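Local atomic coordinates of putative dehydratase (Salmonella enterica subsp. enterica serovar Enteritidis, PDB entry 3TW9), a protein that catalyses, at a low rate in vitro, the magnesium-dependent dehydration of D-gluconate to 2-dehydro-3-deoxy-D-gluconate, probably without a significant role in gluconate breakdown in the cell. Residues L285-L288 and R289-S292; E394-G398 and Y399-N403; A432-P435 and D436-S440. All coordinates share one frame; numbering follows the deposited sequence. Where two conformers were deposited one is given.

Interaction 1: L285-L288 and R289-S292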
# COMPACT_ATOMS: atom_id res chain seq x y z
N LEU C 285 -10.23 10.25 -20.54
CA LEU C 285 -10.93 10.38 -19.27
C LEU C 285 -10.81 11.77 -18.65
O LEU C 285 -11.72 12.17 -17.93
CB LEU C 285 -10.55 9.26 -18.28
CG LEU C 285 -11.12 7.88 -18.72
CD1 LEU C 285 -10.46 6.73 -17.93
CD2 LEU C 285 -12.62 7.95 -18.50
N LYS C 286 -9.74 12.51 -18.95
CA LYS C 286 -9.63 13.90 -18.45
C LYS C 286 -10.82 14.73 -18.94
O LYS C 286 -11.49 15.41 -18.14
CB LYS C 286 -8.27 14.51 -18.86
CG LYS C 286 -8.12 16.00 -18.52
CD LYS C 286 -6.78 16.52 -19.05
CE LYS C 286 -6.65 18.02 -18.91
NZ LYS C 286 -6.12 18.35 -17.58
N MET C 287 -11.13 14.64 -20.23
CA MET C 287 -12.27 15.37 -20.78
C MET C 287 -13.57 14.88 -20.15
O MET C 287 -14.41 15.69 -19.77
CB MET C 287 -12.35 15.18 -22.30
CG MET C 287 -13.54 15.84 -22.91
SD MET C 287 -13.68 15.52 -24.68
CE MET C 287 -15.24 16.35 -25.04
N LEU C 288 -13.74 13.56 -20.08
CA LEU C 288 -14.93 13.00 -19.41
C LEU C 288 -15.15 13.63 -18.04
O LEU C 288 -16.28 14.01 -17.67
CB LEU C 288 -14.85 11.45 -19.29
CG LEU C 288 -16.17 10.77 -18.82
CD1 LEU C 288 -16.31 9.38 -19.45
CD2 LEU C 288 -16.31 10.65 -17.28
N ARG C 289 -14.07 13.77 -17.27
CA ARG C 289 -14.18 14.22 -15.87
C ARG C 289 -14.30 15.74 -15.66
O ARG C 289 -14.58 16.21 -14.55
CB ARG C 289 -13.05 13.62 -15.02
CG ARG C 289 -13.00 12.10 -15.04
CD ARG C 289 -14.08 11.49 -14.17
NE ARG C 289 -13.61 11.35 -12.81
CZ ARG C 289 -14.24 10.61 -11.89
NH1 ARG C 289 -15.41 10.07 -12.17
NH2 ARG C 289 -13.72 10.47 -10.67
N GLN C 290 -14.12 16.50 -16.75
CA GLN C 290 -14.45 17.93 -16.79
C GLN C 290 -15.95 18.16 -16.91
O GLN C 290 -16.43 19.27 -16.65
CB GLN C 290 -13.77 18.60 -17.97
CG GLN C 290 -12.27 18.70 -17.82
CD GLN C 290 -11.56 19.16 -19.11
OE1 GLN C 290 -12.10 19.10 -20.24
NE2 GLN C 290 -10.33 19.61 -18.94
N GLN C 291 -16.68 17.13 -17.32
CA GLN C 291 -18.07 17.30 -17.69
C GLN C 291 -19.09 16.47 -16.90
O GLN C 291 -20.17 16.95 -16.64
CB GLN C 291 -18.26 17.05 -19.18
CG GLN C 291 -17.49 18.04 -20.03
CD GLN C 291 -17.87 17.97 -21.49
OE1 GLN C 291 -19.02 17.68 -21.84
NE2 GLN C 291 -16.88 18.22 -22.38
N SER C 292 -18.76 15.21 -16.58
CA SER C 292 -19.73 14.31 -15.95
C SER C 292 -19.40 13.92 -14.51
O SER C 292 -18.24 13.80 -14.13
CB SER C 292 -19.97 13.05 -16.80
OG SER C 292 -21.00 12.21 -16.22

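Interaction 2: E394-G398 and Y399-N403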
# COMPACT_ATOMS: atom_id res chain seq x y z
N GLU C 394 -19.71 -18.36 1.33
CA GLU C 394 -21.14 -18.37 1.58
C GLU C 394 -21.80 -17.15 0.93
O GLU C 394 -21.41 -16.03 1.22
CB GLU C 394 -21.36 -18.36 3.10
CG GLU C 394 -22.53 -19.14 3.58
CD GLU C 394 -22.68 -20.50 2.90
OE1 GLU C 394 -21.72 -21.30 2.89
OE2 GLU C 394 -23.78 -20.76 2.38
N ILE C 395 -22.79 -17.38 0.07
CA ILE C 395 -23.57 -16.30 -0.56
C ILE C 395 -24.95 -16.26 0.07
O ILE C 395 -25.75 -17.20 -0.08
CB ILE C 395 -23.69 -16.47 -2.10
CG1 ILE C 395 -22.33 -16.74 -2.76
CG2 ILE C 395 -24.44 -15.28 -2.75
CD1 ILE C 395 -21.32 -15.57 -2.71
N ASP C 396 -25.23 -15.18 0.77
CA ASP C 396 -26.45 -15.07 1.56
C ASP C 396 -27.01 -13.67 1.41
O ASP C 396 -26.53 -12.72 2.02
CB ASP C 396 -26.15 -15.45 3.03
CG ASP C 396 -27.25 -15.01 4.01
OD1 ASP C 396 -28.36 -14.68 3.56
OD2 ASP C 396 -26.98 -14.99 5.24
N HIS C 397 -28.08 -13.58 0.62
CA HIS C 397 -28.86 -12.35 0.42
C HIS C 397 -28.01 -11.12 0.12
O HIS C 397 -28.04 -10.13 0.85
CB HIS C 397 -29.82 -12.13 1.59
CG HIS C 397 -30.90 -13.16 1.65
ND1 HIS C 397 -32.21 -12.90 1.30
CD2 HIS C 397 -30.86 -14.48 1.96
CE1 HIS C 397 -32.92 -14.00 1.41
NE2 HIS C 397 -32.13 -14.98 1.80
N GLY C 398 -27.24 -11.23 -0.96
CA GLY C 398 -26.45 -10.12 -1.46
C GLY C 398 -25.16 -9.83 -0.72
O GLY C 398 -24.49 -8.82 -0.99
N TYR C 399 -24.81 -10.68 0.24
CA TYR C 399 -23.51 -10.58 0.90
C TYR C 399 -22.76 -11.87 0.79
O TYR C 399 -23.35 -12.94 0.87
CB TYR C 399 -23.63 -10.19 2.40
CG TYR C 399 -24.01 -8.77 2.67
CD1 TYR C 399 -23.05 -7.75 2.69
CD2 TYR C 399 -25.35 -8.41 2.89
CE1 TYR C 399 -23.42 -6.41 2.94
CE2 TYR C 399 -25.72 -7.08 3.14
CZ TYR C 399 -24.73 -6.09 3.16
OH TYR C 399 -25.05 -4.79 3.39
N ALA C 400 -21.43 -11.77 0.64
CA ALA C 400 -20.58 -12.93 0.73
C ALA C 400 -19.90 -13.00 2.10
O ALA C 400 -19.44 -11.98 2.65
CB ALA C 400 -19.53 -12.95 -0.38
N TYR C 401 -19.82 -14.23 2.62
CA TYR C 401 -19.19 -14.49 3.92
C TYR C 401 -18.10 -15.53 3.74
O TYR C 401 -18.37 -16.69 3.40
CB TYR C 401 -20.23 -14.94 4.98
CG TYR C 401 -21.38 -13.97 5.18
CD1 TYR C 401 -21.28 -12.94 6.11
CD2 TYR C 401 -22.54 -14.05 4.41
CE1 TYR C 401 -22.31 -12.02 6.28
CE2 TYR C 401 -23.57 -13.14 4.58
CZ TYR C 401 -23.45 -12.13 5.52
OH TYR C 401 -24.46 -11.22 5.68
N LEU C 402 -16.85 -15.10 3.91
CA LEU C 402 -15.72 -16.00 3.82
C LEU C 402 -15.69 -16.90 5.05
O LEU C 402 -15.98 -16.43 6.15
CB LEU C 402 -14.41 -15.22 3.79
CG LEU C 402 -13.99 -14.52 2.50
CD1 LEU C 402 -12.69 -13.75 2.76
CD2 LEU C 402 -13.82 -15.49 1.33
N ASN C 403 -15.32 -18.17 4.86
CA ASN C 403 -14.98 -19.02 6.01
C ASN C 403 -13.75 -18.43 6.69
O ASN C 403 -13.03 -17.64 6.07
CB ASN C 403 -14.83 -20.51 5.64
CG ASN C 403 -13.58 -20.81 4.80
OD1 ASN C 403 -12.46 -20.50 5.20
ND2 ASN C 403 -13.77 -21.45 3.64
O HOH W 1 -26.64 -11.45 4.53

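Interaction 3: A432-P435 and D436-S440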
# COMPACT_ATOMS: atom_id res chain seq x y z
N ALA C 432 -15.81 -8.77 -32.76
CA ALA C 432 -16.88 -7.79 -32.75
C ALA C 432 -16.70 -6.90 -33.95
O ALA C 432 -15.57 -6.50 -34.25
CB ALA C 432 -16.84 -6.98 -31.47
N ARG C 433 -17.78 -6.62 -34.67
CA ARG C 433 -17.71 -5.72 -35.83
C ARG C 433 -18.84 -4.68 -35.80
O ARG C 433 -19.96 -4.98 -35.42
CB ARG C 433 -17.70 -6.51 -37.16
CG ARG C 433 -16.43 -7.34 -37.37
CD ARG C 433 -16.37 -7.97 -38.77
NE ARG C 433 -15.21 -8.88 -38.92
CZ ARG C 433 -13.97 -8.49 -39.21
NH1 ARG C 433 -13.66 -7.20 -39.40
NH2 ARG C 433 -13.02 -9.40 -39.31
N THR C 434 -18.54 -3.46 -36.23
CA THR C 434 -19.56 -2.42 -36.34
C THR C 434 -20.33 -2.63 -37.65
O THR C 434 -19.92 -3.49 -38.45
CB THR C 434 -18.93 -1.00 -36.30
OG1 THR C 434 -17.96 -0.85 -37.33
CG2 THR C 434 -18.25 -0.76 -34.93
N PRO C 435 -21.43 -1.89 -37.89
CA PRO C 435 -22.23 -2.19 -39.08
C PRO C 435 -21.50 -2.26 -40.42
O PRO C 435 -21.85 -3.14 -41.24
CB PRO C 435 -23.29 -1.09 -39.07
CG PRO C 435 -23.55 -0.95 -37.60
CD PRO C 435 -22.16 -0.91 -37.04
N ASP C 436 -20.47 -1.43 -40.63
CA ASP C 436 -19.75 -1.47 -41.91
C ASP C 436 -18.73 -2.63 -42.02
O ASP C 436 -18.11 -2.80 -43.07
CB ASP C 436 -19.12 -0.11 -42.23
CG ASP C 436 -17.96 0.25 -41.30
OD1 ASP C 436 -17.69 -0.49 -40.31
OD2 ASP C 436 -17.30 1.29 -41.56
N GLY C 437 -18.57 -3.40 -40.95
CA GLY C 437 -17.62 -4.51 -40.95
C GLY C 437 -16.29 -4.24 -40.28
O GLY C 437 -15.40 -5.10 -40.31
N THR C 438 -16.14 -3.05 -39.67
CA THR C 438 -14.89 -2.70 -38.97
C THR C 438 -14.71 -3.56 -37.72
O THR C 438 -15.63 -3.64 -36.89
CB THR C 438 -14.85 -1.22 -38.49
OG1 THR C 438 -15.20 -0.35 -39.58
CG2 THR C 438 -13.48 -0.84 -37.94
N ALA C 439 -13.54 -4.16 -37.59
CA ALA C 439 -13.15 -4.94 -36.41
C ALA C 439 -13.04 -4.00 -35.22
O ALA C 439 -12.25 -3.04 -35.24
CB ALA C 439 -11.83 -5.66 -36.63
N SER C 440 -13.79 -4.31 -34.17
CA SER C 440 -13.89 -3.39 -33.04
C SER C 440 -13.41 -4.00 -31.73
O SER C 440 -13.34 -5.22 -31.57
CB SER C 440 -15.32 -2.87 -32.90
OG SER C 440 -16.21 -3.89 -32.47
O HOH W 2 -13.03 -7.49 -32.84

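Interaction 1: L285-L288 and R289-S292
R289 has CG beside its own backbone N (chi1 -57°), which lays that methylene against the backbone carbonyl of L285, one turn earlier. R289 CG is 3.2 Å from L285 O. The chain then bends at chi2 and chi3, and R289 CD comes to 3.9 Å from L288 CD2. M287 differs, with CG anti to the backbone N (chi1 177°). Its extended chain crosses the Q291 side chain at a slant, and M287 CE ends 3.6 Å from Q291 NE2. K286 and Q290 meet more loosely.

The backbone bonds change character along the segment. R289 N donates to L285 O at 2.9 Å, a helical i to i+4 bond. R289 N and Q290 N each make a weak bond to K286 O. Q290 N bonds to M287 O, three residues back. L288 O then takes two donors, Q291 N at 3.2 Å and S292 N at 3.0 Å. This double acceptance closes the last turn.

R289, Q291 and S292 have polar partners outside the two segments. R289 forms a salt bridge with D318 and also reaches the R315 carbonyl. Q291 OE1 is bonded to K263, and S292 OG to E266. L288 packs on I259 of helix 255-265 and on I296 of strand 296-298. Residues 285-292 span the short helix 285-291 and the residue after it. This helix joins strands 272-274 and 296-298 in a beta-alpha-beta unit of the barrel domain of the enolase superfamily.

Interaction 2: E394-G398 and Y399-N403
E394 and Y401 are joined by two backbone hydrogen bonds, as expected of an antiparallel hydrogen-bonded pair. Y401 N gives to E394 O at 2.8 Å. E394 N gives to Y401 O at 3.0 Å. Nearer the turn, D396 N reaches Y399 O at 2.9 Å with an almost straight N-H...O angle of 176°. The return bond, Y399 N to D396 O, is longer at 3.2 Å. It closes a type I' turn through H397 and G398, both with positive phi.

A water ties the Y401 hydroxyl to the same turn. It donates to D396 O at 2.8 Å and lies in the plane of the Y401 ring, at its edge, by OH. The D396 side chain also meets this ring. Its CG is anti to the backbone N (chi1 165°), and D396 CB stands at the ring edge, 3.8 Å from Y401 CE2. Carboxylate and ring planes are 42° apart. The Y399 ring has G398 O over one face.

I395 and A400 point to the other side of the hairpin, where I395 CD1 touches A400 CB at 3.9 Å. I395 also packs on Y378 and L149, and A400 on L149 and M364 of helix 357-369. Backbone bonds join G398 with L149 and A400 with I147. Strand 399-401 pairs antiparallel with strand 147-152, which also pairs in parallel with 175-177 and 376-377. The hairpin is thus attached to the barrel sheet through 147-152.

Interaction 3: A432-P435 and D436-S440
T434 OG1 lies 3.0 Å from D436 OD1, the two side chains side by side, but the acceptor of its proton is not settled. D436 CG sits between its own backbone N and carbonyl carbon (chi1 69°), and this turns OD1 back over the turn. The same oxygen takes two bonds from within 436-440. T438 N donates to D436 OD1 at 3.1 Å, which makes an Asx turn. T438 OG1 donates to D436 OD1 at 2.6 Å, on the syn side of the carboxylate and from the same face as T438 N.

The backbone is closed by G437 N to T434 O at 2.8 Å, across the type I turn from T434 to G437. T434 N gives to T438 O at 3.0 Å. R433 NH1 donates to G437 O at 2.9 Å, near the guanidinium plane but tilted about 21° from it. R433 NE is bonded to P215 O. At the open end S440 N gives to A432 O at 2.8 Å. A water accepts from A432 N and lies 2.6 Å from S440 O, to which it may donate.

P435 O is bonded to S209 OG, and the P435 ring packs on K207 and D220. R433 makes backbone bonds to I217 and F219. Strand 432-433 is therefore the middle strand of a small mixed sheet, parallel to 217-218 on one side and antiparallel to 439-440 on the other.

The three contacts follow one another along the chain, and none touches another. Interactions 1 and 2 lie in the enolase-like barrel domain, with centres about 36 Å apart. Interaction 1 is the short helix 285-291 between two neighbouring parallel strands, 272-274 and 296-298. Interaction 2 is a hairpin joined to strand 147-152 of the same mixed sheet. Interaction 3 belongs to a separate sheet of three strands. Its centre is about 27 Å from that of interaction 1 and 41 Å from that of interaction 2, across the centre of the chain. Interaction 3 comes near the active site: the A432 side chain is about 8 Å from that of H250, a proton donor/acceptor by similarity.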